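Local coordinates for maternal effect protein oskar (PDB 5A4A), which induces the Drosophila germline and has an OSK domain of SGNH-hydrolase-like fold that binds RNA, at residues I90-R104 / K137-C149. Numbering follows the deposited sequence.
Sequences IMRGKPLVQIEHDFR and KIYRFNKFIRSEC. With SO4 (sulfate ion), chain D; SO4 (sulfate ion), chain G.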
ATOM      1  N   ILE A  90       1.833   4.964  -9.851  1.00 11.74           N
ATOM      2  CA  ILE A  90       3.089   5.065 -10.582  1.00 11.20           C
ATOM      3  C   ILE A  90       3.103   4.089 -11.754  1.00 11.42           C
ATOM      4  O   ILE A  90       3.465   4.467 -12.862  1.00 14.56           O
ATOM      5  CB  ILE A  90       4.302   4.861  -9.660  1.00 16.28           C
ATOM      6  CG1 ILE A  90       4.430   6.089  -8.749  1.00 12.72           C
ATOM      7  CG2 ILE A  90       5.579   4.657 -10.478  1.00 13.98           C
ATOM      8  CD1 ILE A  90       5.597   6.063  -7.797  1.00 18.42           C
ATOM      9  N   MET A  91       2.682   2.852 -11.517  1.00 12.92           N
ATOM     10  CA  MET A  91       2.607   1.864 -12.602  1.00 17.07           C
ATOM     11  C   MET A  91       1.634   2.250 -13.727  1.00 20.54           C
ATOM     12  O   MET A  91       1.866   1.906 -14.889  1.00 18.20           O
ATOM     13  CB  MET A  91       2.274   0.470 -12.054  1.00 18.97           C
ATOM     14  CG  MET A  91       3.300  -0.031 -11.058  1.00 21.76           C
ATOM     15  SD  MET A  91       2.819  -1.530 -10.182  1.00 24.67           S
ATOM     16  CE  MET A  91       2.989  -2.696 -11.529  1.00 15.52           C
ATOM     17  N   ARG A  92       0.551   2.950 -13.384  1.00 14.36           N
ATOM     18  CA  ARG A  92      -0.431   3.385 -14.382  1.00 17.94           C
ATOM     19  C   ARG A  92       0.033   4.638 -15.108  1.00 20.75           C
ATOM     20  O   ARG A  92      -0.632   5.112 -16.031  1.00 22.11           O
ATOM     21  CB  ARG A  92      -1.803   3.655 -13.748  1.00 18.52           C
ATOM     22  CG  ARG A  92      -2.545   2.408 -13.320  1.00 28.41           C
ATOM     23  CD  ARG A  92      -3.928   2.721 -12.740  1.00 31.81           C
ATOM     24  NE  ARG A  92      -4.556   1.502 -12.237  1.00 36.87           N
ATOM     25  CZ  ARG A  92      -5.721   1.447 -11.598  1.00 32.63           C
ATOM     26  NH1 ARG A  92      -6.423   2.554 -11.368  1.00 23.45           N
ATOM     27  NH2 ARG A  92      -6.182   0.272 -11.190  1.00 28.82           N
ATOM     28  N   GLY A  93       1.158   5.188 -14.667  1.00 14.47           N
ATOM     29  CA  GLY A  93       1.746   6.346 -15.314  1.00 20.10           C
ATOM     30  C   GLY A  93       1.048   7.655 -14.986  1.00 21.16           C
ATOM     31  O   GLY A  93       1.076   8.587 -15.785  1.00 23.03           O
ATOM     32  N   LYS A  94       0.417   7.736 -13.818  1.00 21.94           N
ATOM     33  CA  LYS A  94      -0.174   9.003 -13.396  1.00 20.13           C
ATOM     34  C   LYS A  94       0.935  10.040 -13.232  1.00 18.44           C
ATOM     35  O   LYS A  94       2.043   9.708 -12.807  1.00 15.65           O
ATOM     36  CB  LYS A  94      -0.984   8.855 -12.100  1.00 22.76           C
ATOM     37  CG  LYS A  94      -2.283   8.055 -12.258  1.00 28.23           C
ATOM     38  CD  LYS A  94      -3.305   8.445 -11.189  1.00 35.33           C
ATOM     39  CE  LYS A  94      -4.434   7.425 -11.083  1.00 40.65           C
ATOM     40  NZ  LYS A  94      -5.451   7.827 -10.062  1.00 37.96           N
ATOM     41  N   PRO A  95       0.651  11.296 -13.608  1.00 22.08           N
ATOM     42  CA  PRO A  95       1.656  12.349 -13.444  1.00 21.13           C
ATOM     43  C   PRO A  95       2.024  12.498 -11.974  1.00 19.14           C
ATOM     44  O   PRO A  95       1.154  12.416 -11.108  1.00 17.42           O
ATOM     45  CB  PRO A  95       0.932  13.608 -13.934  1.00 18.89           C
ATOM     46  CG  PRO A  95      -0.169  13.106 -14.809  1.00 25.34           C
ATOM     47  CD  PRO A  95      -0.583  11.789 -14.241  1.00 25.30           C
ATOM     48  N   LEU A  96       3.306  12.704 -11.697  1.00 19.13           N
ATOM     49  CA  LEU A  96       3.774  12.884 -10.321  1.00 16.93           C
ATOM     50  C   LEU A  96       3.036  13.999  -9.570  1.00 15.81           C
ATOM     51  O   LEU A  96       2.676  13.830  -8.404  1.00 18.34           O
ATOM     52  CB  LEU A  96       5.286  13.123 -10.293  1.00 15.06           C
ATOM     53  CG  LEU A  96       5.904  13.350  -8.912  1.00 19.69           C
ATOM     54  CD1 LEU A  96       5.843  12.082  -8.071  1.00 19.50           C
ATOM     55  CD2 LEU A  96       7.342  13.849  -9.042  1.00 23.76           C
ATOM     56  N   VAL A  97       2.803  15.133 -10.231  1.00 20.65           N
ATOM     57  CA  VAL A  97       2.080  16.235  -9.594  1.00 20.07           C
ATOM     58  C   VAL A  97       0.697  15.796  -9.118  1.00 17.65           C
ATOM     59  O   VAL A  97       0.257  16.182  -8.036  1.00 17.68           O
ATOM     60  CB  VAL A  97       1.971  17.495 -10.506  1.00 24.21           C
ATOM     61  CG1 VAL A  97       1.200  17.188 -11.782  1.00 39.51           C
ATOM     62  CG2 VAL A  97       1.316  18.645  -9.755  1.00 24.58           C
ATOM     63  N   GLN A  98       0.035  14.963  -9.917  1.00 16.86           N
ATOM     64  CA  GLN A  98      -1.288  14.466  -9.594  1.00 14.71           C
ATOM     65  C   GLN A  98      -1.206  13.480  -8.427  1.00 14.12           C
ATOM     66  O   GLN A  98      -2.050  13.486  -7.532  1.00 14.63           O
ATOM     67  CB  GLN A  98      -1.857  13.779 -10.830  1.00 23.25           C
ATOM     68  CG  GLN A  98      -3.347  13.663 -10.886  1.00 33.70           C
ATOM     69  CD  GLN A  98      -3.781  12.973 -12.166  1.00 42.41           C
ATOM     70  OE1 GLN A  98      -3.984  11.764 -12.185  1.00 45.37           O
ATOM     71  NE2 GLN A  98      -3.889  13.737 -13.252  1.00 45.75           N
ATOM     72  N   ILE A  99      -0.182  12.634  -8.450  1.00 12.80           N
ATOM     73  CA  ILE A  99       0.059  11.675  -7.376  1.00 11.62           C
ATOM     74  C   ILE A  99       0.254  12.394  -6.036  1.00 14.80           C
ATOM     75  O   ILE A  99      -0.317  12.006  -5.013  1.00 13.26           O
ATOM     76  CB  ILE A  99       1.290  10.795  -7.703  1.00 13.31           C
ATOM     77  CG1 ILE A  99       0.986   9.903  -8.912  1.00 15.66           C
ATOM     78  CG2 ILE A  99       1.701   9.951  -6.512  1.00 18.54           C
ATOM     79  CD1 ILE A  99       2.166   9.055  -9.381  1.00 17.36           C
ATOM     80  N   GLU A 100       1.064  13.444  -6.047  1.00 13.91           N
ATOM     81  CA  GLU A 100       1.321  14.216  -4.836  1.00 13.92           C
ATOM     82  C   GLU A 100       0.061  14.955  -4.383  1.00 14.05           C
ATOM     83  O   GLU A 100      -0.264  14.982  -3.194  1.00 15.93           O
ATOM     84  CB  GLU A 100       2.497  15.169  -5.066  1.00 14.42           C
ATOM     85  CG  GLU A 100       3.809  14.407  -5.203  1.00 14.76           C
ATOM     86  CD  GLU A 100       4.978  15.266  -5.632  1.00 20.59           C
ATOM     87  OE1 GLU A 100       4.756  16.431  -6.014  1.00 21.50           O
ATOM     88  OE2 GLU A 100       6.122  14.761  -5.589  1.00 19.90           O
ATOM     89  N   HIS A 101      -0.647  15.543  -5.339  1.00 14.10           N
ATOM     90  CA  HIS A 101      -1.929  16.193  -5.055  1.00 17.87           C
ATOM     91  C   HIS A 101      -2.921  15.230  -4.386  1.00 16.36           C
ATOM     92  O   HIS A 101      -3.554  15.564  -3.379  1.00 13.69           O
ATOM     93  CB  HIS A 101      -2.521  16.752  -6.348  1.00 17.32           C
ATOM     94  CG  HIS A 101      -3.926  17.243  -6.210  1.00 21.75           C
ATOM     95  ND1 HIS A 101      -4.239  18.448  -5.618  1.00 29.50           N
ATOM     96  CD2 HIS A 101      -5.105  16.691  -6.580  1.00 23.38           C
ATOM     97  CE1 HIS A 101      -5.548  18.619  -5.635  1.00 29.51           C
ATOM     98  NE2 HIS A 101      -6.097  17.567  -6.216  1.00 25.86           N
ATOM     99  N   ASP A 102      -3.063  14.037  -4.956  1.00 15.57           N
ATOM    100  CA  ASP A 102      -3.977  13.030  -4.414  1.00 13.88           C
ATOM    101  C   ASP A 102      -3.552  12.573  -3.021  1.00 14.08           C
ATOM    102  O   ASP A 102      -4.384  12.412  -2.126  1.00 12.53           O
ATOM    103  CB  ASP A 102      -4.055  11.812  -5.349  1.00 13.69           C
ATOM    104  CG  ASP A 102      -4.709  12.131  -6.681  1.00 16.78           C
ATOM    105  OD1 ASP A 102      -5.301  13.223  -6.819  1.00 15.23           O
ATOM    106  OD2 ASP A 102      -4.640  11.278  -7.597  1.00 20.20           O
ATOM    107  N   PHE A 103      -2.251  12.366  -2.837  1.00  9.85           N
ATOM    108  CA  PHE A 103      -1.737  11.921  -1.551  1.00 11.85           C
ATOM    109  C   PHE A 103      -1.983  12.980  -0.461  1.00 13.54           C
ATOM    110  O   PHE A 103      -2.373  12.656   0.660  1.00 11.70           O
ATOM    111  CB  PHE A 103      -0.250  11.560  -1.654  1.00 13.07           C
ATOM    112  CG  PHE A 103       0.295  10.912  -0.411  1.00 10.97           C
ATOM    113  CD1 PHE A 103       0.100   9.563  -0.186  1.00 17.31           C
ATOM    114  CD2 PHE A 103       0.982  11.660   0.538  1.00 11.73           C
ATOM    115  CE1 PHE A 103       0.584   8.955   0.952  1.00 17.79           C
ATOM    116  CE2 PHE A 103       1.472  11.059   1.687  1.00 14.69           C
ATOM    117  CZ  PHE A 103       1.271   9.708   1.896  1.00 14.24           C
ATOM    118  N   ARG A 104      -1.784  14.251  -0.800  1.00 12.37           N
ATOM    119  CA  ARG A 104      -2.042  15.331   0.151  1.00 14.28           C
ATOM    120  C   ARG A 104      -3.514  15.311   0.577  1.00 14.06           C
ATOM    121  O   ARG A 104      -3.836  15.478   1.753  1.00 15.50           O
ATOM    122  CB  ARG A 104      -1.641  16.677  -0.463  1.00 17.02           C
ATOM    123  CG  ARG A 104      -2.002  17.895   0.346  1.00 27.23           C
ATOM    124  CD  ARG A 104      -1.546  19.158  -0.378  1.00 31.92           C
ATOM    125  NE  ARG A 104      -0.118  19.417  -0.201  1.00 36.75           N
ATOM    126  CZ  ARG A 104       0.821  19.204  -1.121  1.00 45.97           C
ATOM    127  NH1 ARG A 104       0.502  18.715  -2.316  1.00 51.67           N
ATOM    128  NH2 ARG A 104       2.086  19.485  -0.842  1.00 42.45           N
ATOM    129  N   LYS A 137      10.403   8.588 -10.327  1.00 12.37           N
ATOM    130  CA  LYS A 137       9.103   8.899  -9.747  1.00 15.51           C
ATOM    131  C   LYS A 137       9.003   8.321  -8.353  1.00 12.09           C
ATOM    132  O   LYS A 137       8.472   8.966  -7.449  1.00 13.21           O
ATOM    133  CB  LYS A 137       7.967   8.347 -10.602  1.00 19.42           C
ATOM    134  CG  LYS A 137       7.230   9.403 -11.366  1.00 32.10           C
ATOM    135  CD  LYS A 137       6.000   8.824 -12.036  1.00 31.39           C
ATOM    136  CE  LYS A 137       5.561   9.710 -13.176  1.00 27.96           C
ATOM    137  NZ  LYS A 137       4.493   9.074 -13.991  1.00 25.89           N
ATOM    138  N   ILE A 138       9.519   7.108  -8.186  1.00 13.45           N
ATOM    139  CA  ILE A 138       9.515   6.446  -6.887  1.00 12.92           C
ATOM    140  C   ILE A 138      10.388   7.247  -5.921  1.00 12.03           C
ATOM    141  O   ILE A 138      10.003   7.497  -4.778  1.00 11.84           O
ATOM    142  CB  ILE A 138      10.041   5.007  -6.991  1.00 11.05           C
ATOM    143  CG1 ILE A 138       9.018   4.121  -7.706  1.00 14.44           C
ATOM    144  CG2 ILE A 138      10.360   4.436  -5.611  1.00 10.81           C
ATOM    145  CD1 ILE A 138       9.455   2.693  -7.806  1.00 22.38           C
ATOM    146  N   TYR A 139      11.563   7.648  -6.397  1.00  9.55           N
ATOM    147  CA  TYR A 139      12.474   8.474  -5.607  1.00 11.44           C
ATOM    148  C   TYR A 139      11.820   9.772  -5.138  1.00 14.96           C
ATOM    149  O   TYR A 139      11.898  10.113  -3.960  1.00 13.81           O
ATOM    150  CB  TYR A 139      13.748   8.748  -6.419  1.00 11.84           C
ATOM    151  CG  TYR A 139      14.559   9.930  -5.946  1.00 13.60           C
ATOM    152  CD1 TYR A 139      15.262   9.883  -4.751  1.00 15.31           C
ATOM    153  CD2 TYR A 139      14.639  11.082  -6.712  1.00 13.95           C
ATOM    154  CE1 TYR A 139      16.012  10.967  -4.324  1.00 16.97           C
ATOM    155  CE2 TYR A 139      15.387  12.163  -6.299  1.00 18.77           C
ATOM    156  CZ  TYR A 139      16.068  12.097  -5.106  1.00 21.88           C
ATOM    157  OH  TYR A 139      16.803  13.175  -4.688  1.00 22.18           O
ATOM    158  N   ARG A 140      11.171  10.494  -6.050  1.00 11.24           N
ATOM    159  CA  ARG A 140      10.557  11.773  -5.694  1.00 12.18           C
ATOM    160  C   ARG A 140       9.306  11.618  -4.836  1.00 15.30           C
ATOM    161  O   ARG A 140       9.087  12.387  -3.906  1.00 13.08           O
ATOM    162  CB  ARG A 140      10.247  12.594  -6.947  1.00 11.49           C
ATOM    163  CG  ARG A 140      11.511  12.994  -7.678  1.00 11.88           C
ATOM    164  CD  ARG A 140      11.253  13.829  -8.923  1.00 12.83           C
ATOM    165  NE  ARG A 140      12.542  14.112  -9.538  1.00 15.63           N
ATOM    166  CZ  ARG A 140      13.313  15.156  -9.242  1.00 16.50           C
ATOM    167  NH1 ARG A 140      12.912  16.093  -8.382  1.00 16.93           N
ATOM    168  NH2 ARG A 140      14.475  15.284  -9.855  1.00 17.24           N
ATOM    169  N   PHE A 141       8.483  10.627  -5.147  1.00 14.44           N
ATOM    170  CA  PHE A 141       7.279  10.427  -4.348  1.00 13.07           C
ATOM    171  C   PHE A 141       7.631  10.043  -2.913  1.00 13.82           C
ATOM    172  O   PHE A 141       6.988  10.510  -1.955  1.00 13.63           O
ATOM    173  CB  PHE A 141       6.357   9.386  -4.981  1.00 11.17           C
ATOM    174  CG  PHE A 141       5.087   9.158  -4.204  1.00 13.70           C
ATOM    175  CD1 PHE A 141       4.213  10.205  -3.953  1.00 16.80           C
ATOM    176  CD2 PHE A 141       4.778   7.898  -3.713  1.00 15.13           C
ATOM    177  CE1 PHE A 141       3.046   9.999  -3.228  1.00 16.30           C
ATOM    178  CE2 PHE A 141       3.611   7.681  -2.989  1.00 16.25           C
ATOM    179  CZ  PHE A 141       2.743   8.731  -2.750  1.00 11.72           C
ATOM    180  N   ASN A 142       8.664   9.215  -2.760  1.00 12.98           N
ATOM    181  CA  ASN A 142       9.101   8.807  -1.434  1.00 11.72           C
ATOM    182  C   ASN A 142       9.615   9.996  -0.642  1.00 10.88           C
ATOM    183  O   ASN A 142       9.349  10.099   0.556  1.00 13.86           O
ATOM    184  CB  ASN A 142      10.163   7.705  -1.489  1.00  9.16           C
ATOM    185  CG  ASN A 142       9.568   6.335  -1.754  1.00 10.48           C
ATOM    186  OD1 ASN A 142       8.358   6.171  -1.741  1.00 13.21           O
ATOM    187  ND2 ASN A 142      10.424   5.343  -1.967  1.00 12.45           N
ATOM    188  N   LYS A 143      10.334  10.900  -1.311  1.00 10.33           N
ATOM    189  CA  LYS A 143      10.778  12.134  -0.652  1.00 11.39           C
ATOM    190  C   LYS A 143       9.574  12.990  -0.256  1.00 14.21           C
ATOM    191  O   LYS A 143       9.577  13.618   0.815  1.00 16.16           O
ATOM    192  CB  LYS A 143      11.725  12.937  -1.551  1.00 13.67           C
ATOM    193  CG  LYS A 143      13.148  12.423  -1.558  1.00 22.17           C
ATOM    194  CD  LYS A 143      14.067  13.314  -2.394  1.00 29.96           C
ATOM    195  CE  LYS A 143      14.358  14.634  -1.703  1.00 37.31           C
ATOM    196  NZ  LYS A 143      15.224  15.504  -2.553  1.00 41.52           N
ATOM    197  N   PHE A 144       8.553  13.008  -1.116  1.00 11.26           N
ATOM    198  CA  PHE A 144       7.324  13.752  -0.850  1.00 16.05           C
ATOM    199  C   PHE A 144       6.604  13.190   0.373  1.00 16.88           C
ATOM    200  O   PHE A 144       6.132  13.956   1.213  1.00 18.53           O
ATOM    201  CB  PHE A 144       6.385  13.769  -2.067  1.00 14.04           C
ATOM    202  CG  PHE A 144       5.105  14.554  -1.848  1.00 14.84           C
ATOM    203  CD1 PHE A 144       5.088  15.935  -1.969  1.00 18.14           C
ATOM    204  CD2 PHE A 144       3.924  13.904  -1.527  1.00 18.15           C
ATOM    205  CE1 PHE A 144       3.923  16.655  -1.766  1.00 22.74           C
ATOM    206  CE2 PHE A 144       2.753  14.616  -1.321  1.00 14.80           C
ATOM    207  CZ  PHE A 144       2.751  15.992  -1.445  1.00 22.56           C
ATOM    208  N   ILE A 145       6.525  11.862   0.483  1.00 11.44           N
ATOM    209  CA  ILE A 145       5.901  11.265   1.670  1.00 13.99           C
ATOM    210  C   ILE A 145       6.600  11.772   2.935  1.00 17.60           C
ATOM    211  O   ILE A 145       5.955  12.188   3.906  1.00 14.35           O
ATOM    212  CB  ILE A 145       5.936   9.722   1.639  1.00 11.46           C
ATOM    213  CG1 ILE A 145       5.006   9.185   0.543  1.00 10.61           C
ATOM    214  CG2 ILE A 145       5.533   9.141   3.007  1.00 13.84           C
ATOM    215  CD1 ILE A 145       5.193   7.709   0.238  1.00 11.53           C
ATOM    216  N   ARG A 146       7.923  11.748   2.911  1.00 13.86           N
ATOM    217  CA  ARG A 146       8.706  12.125   4.067  1.00 15.63           C
ATOM    218  C   ARG A 146       8.493  13.594   4.450  1.00 19.14           C
ATOM    219  O   ARG A 146       8.438  13.932   5.638  1.00 18.57           O
ATOM    220  CB  ARG A 146      10.193  11.843   3.828  1.00 14.44           C
ATOM    221  CG  ARG A 146      11.055  12.178   5.032  1.00 23.45           C
ATOM    222  CD  ARG A 146      12.285  11.295   5.129  1.00 33.67           C
ATOM    223  NE  ARG A 146      13.435  11.840   4.416  1.00 40.51           N
ATOM    224  N   SER A 147       8.358  14.464   3.454  1.00 19.01           N
ATOM    225  CA  SER A 147       8.209  15.892   3.730  1.00 19.42           C
ATOM    226  C   SER A 147       6.759  16.278   4.054  1.00 21.52           C
ATOM    227  O   SER A 147       6.505  17.064   4.964  1.00 22.00           O
ATOM    228  CB  SER A 147       8.750  16.727   2.563  1.00 23.26           C
ATOM    229  OG  SER A 147       7.989  16.512   1.390  1.00 31.11           O
ATOM    230  N   GLU A 148       5.811  15.710   3.324  1.00 17.83           N
ATOM    231  CA  GLU A 148       4.394  15.982   3.547  1.00 17.84           C
ATOM    232  C   GLU A 148       3.917  15.428   4.889  1.00 21.90           C
ATOM    233  O   GLU A 148       3.089  16.034   5.571  1.00 23.29           O
ATOM    234  CB  GLU A 148       3.559  15.368   2.419  1.00 20.03           C
ATOM    235  CG  GLU A 148       2.065  15.574   2.571  1.00 25.40           C
ATOM    236  CD  GLU A 148       1.635  17.012   2.312  1.00 31.47           C
ATOM    237  OE1 GLU A 148       2.448  17.808   1.787  1.00 33.50           O
ATOM    238  OE2 GLU A 148       0.475  17.343   2.627  1.00 38.38           O
ATOM    239  N   CYS A 149       4.446  14.274   5.268  1.00 13.47           N
ATOM    240  CA  CYS A 149       4.014  13.606   6.492  1.00 13.08           C
ATOM    241  C   CYS A 149       5.029  13.815   7.602  1.00 12.12           C
ATOM    242  O   CYS A 149       5.281  12.914   8.403  1.00 14.52           O
ATOM    243  CB  CYS A 149       3.817  12.112   6.246  1.00 13.75           C
ATOM    244  SG  CYS A 149       2.525  11.753   5.027  1.00 17.03           S
TER
HETATM  245  S   SO4 D1609      -4.398  -0.436 -14.996  1.00 35.97           S
HETATM  246  O1  SO4 D1609      -3.276   0.079 -15.778  1.00 34.94           O
HETATM  247  O2  SO4 D1609      -4.964  -1.629 -15.632  1.00 28.34           O
HETATM  248  O3  SO4 D1609      -3.944  -0.737 -13.639  1.00 30.73           O
HETATM  249  O4  SO4 D1609      -5.437   0.588 -14.919  1.00 47.04           O
HETATM  250  S   SO4 G1612      -9.984  15.755  -6.306  1.00 44.80           S
HETATM  251  O1  SO4 G1612     -11.030  15.338  -7.238  1.00 45.00           O
HETATM  252  O2  SO4 G1612     -10.552  15.813  -4.959  1.00 42.71           O
HETATM  253  O3  SO4 G1612      -8.887  14.787  -6.357  1.00 47.14           O
HETATM  254  O4  SO4 G1612      -9.467  17.072  -6.670  1.00 45.52           O
HETATM  255  O   HOH W   1       4.812   6.396 -13.864  1.00 22.99           O
HETATM  256  O   HOH W   2      -2.596  16.863   3.751  1.00 22.95           O
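Phe141 drives the edge of its ring into the face of Phe103, the centroids 5.4 Å apart and the planes at 89°, a T-shaped pair at the centre of the contact between helices 96-112 and 132-148. These helices link strand 80-84 to 116-120 and 116-120 to 154-155, successive beta-alpha-beta crossovers of the parallel part of the sheet, consistent with an SGNH-hydrolase fold. Ile99 lays CG2 over a face of Phe141, 3.5 Å from CE1, while Ile63 of helix 63-71 touches both side chains. Ile145 CG1 sits over a face of Phe103, and Cys149 SG meets that ring at its edge, 3.6 Å from CE2; Leu119 of strand 116-120 backs Phe103, Ile145 and Cys149. At the start of helix 96-112, Leu96 splits its branches, CD1 against Phe141 CB and CD2 3.8 Å from Arg140 CB.

Phe144, its CG anti to the backbone N (chi1 -179°), which carries the ring out toward helix 96-112, turns one face to Glu100, whose CG stands 3.7 Å from the ring centroid and whose carboxylate stacks 15° from the ring plane. The guanidinium of Arg104 reaches the edge of this ring, and its NH2 forms a salt bridge with Glu148 OE1 at 3.1 Å. Replacing Phe144 by an alanine is likely to leave Glu100 CB and CG without the ring face they pack on, and the Arg104 guanidinium less steadied beside Glu148.

Extended Lys137 gives NZ to Lys94 O at 2.8 Å, from above the carbonyl plane, and to a water held by Ile90 O, tying the turn between helices 87-91 and 96-112 to helix 132-148. Apolar rings thus hold the helices together, while Lys137 and Arg104 fasten the two ends of the contact.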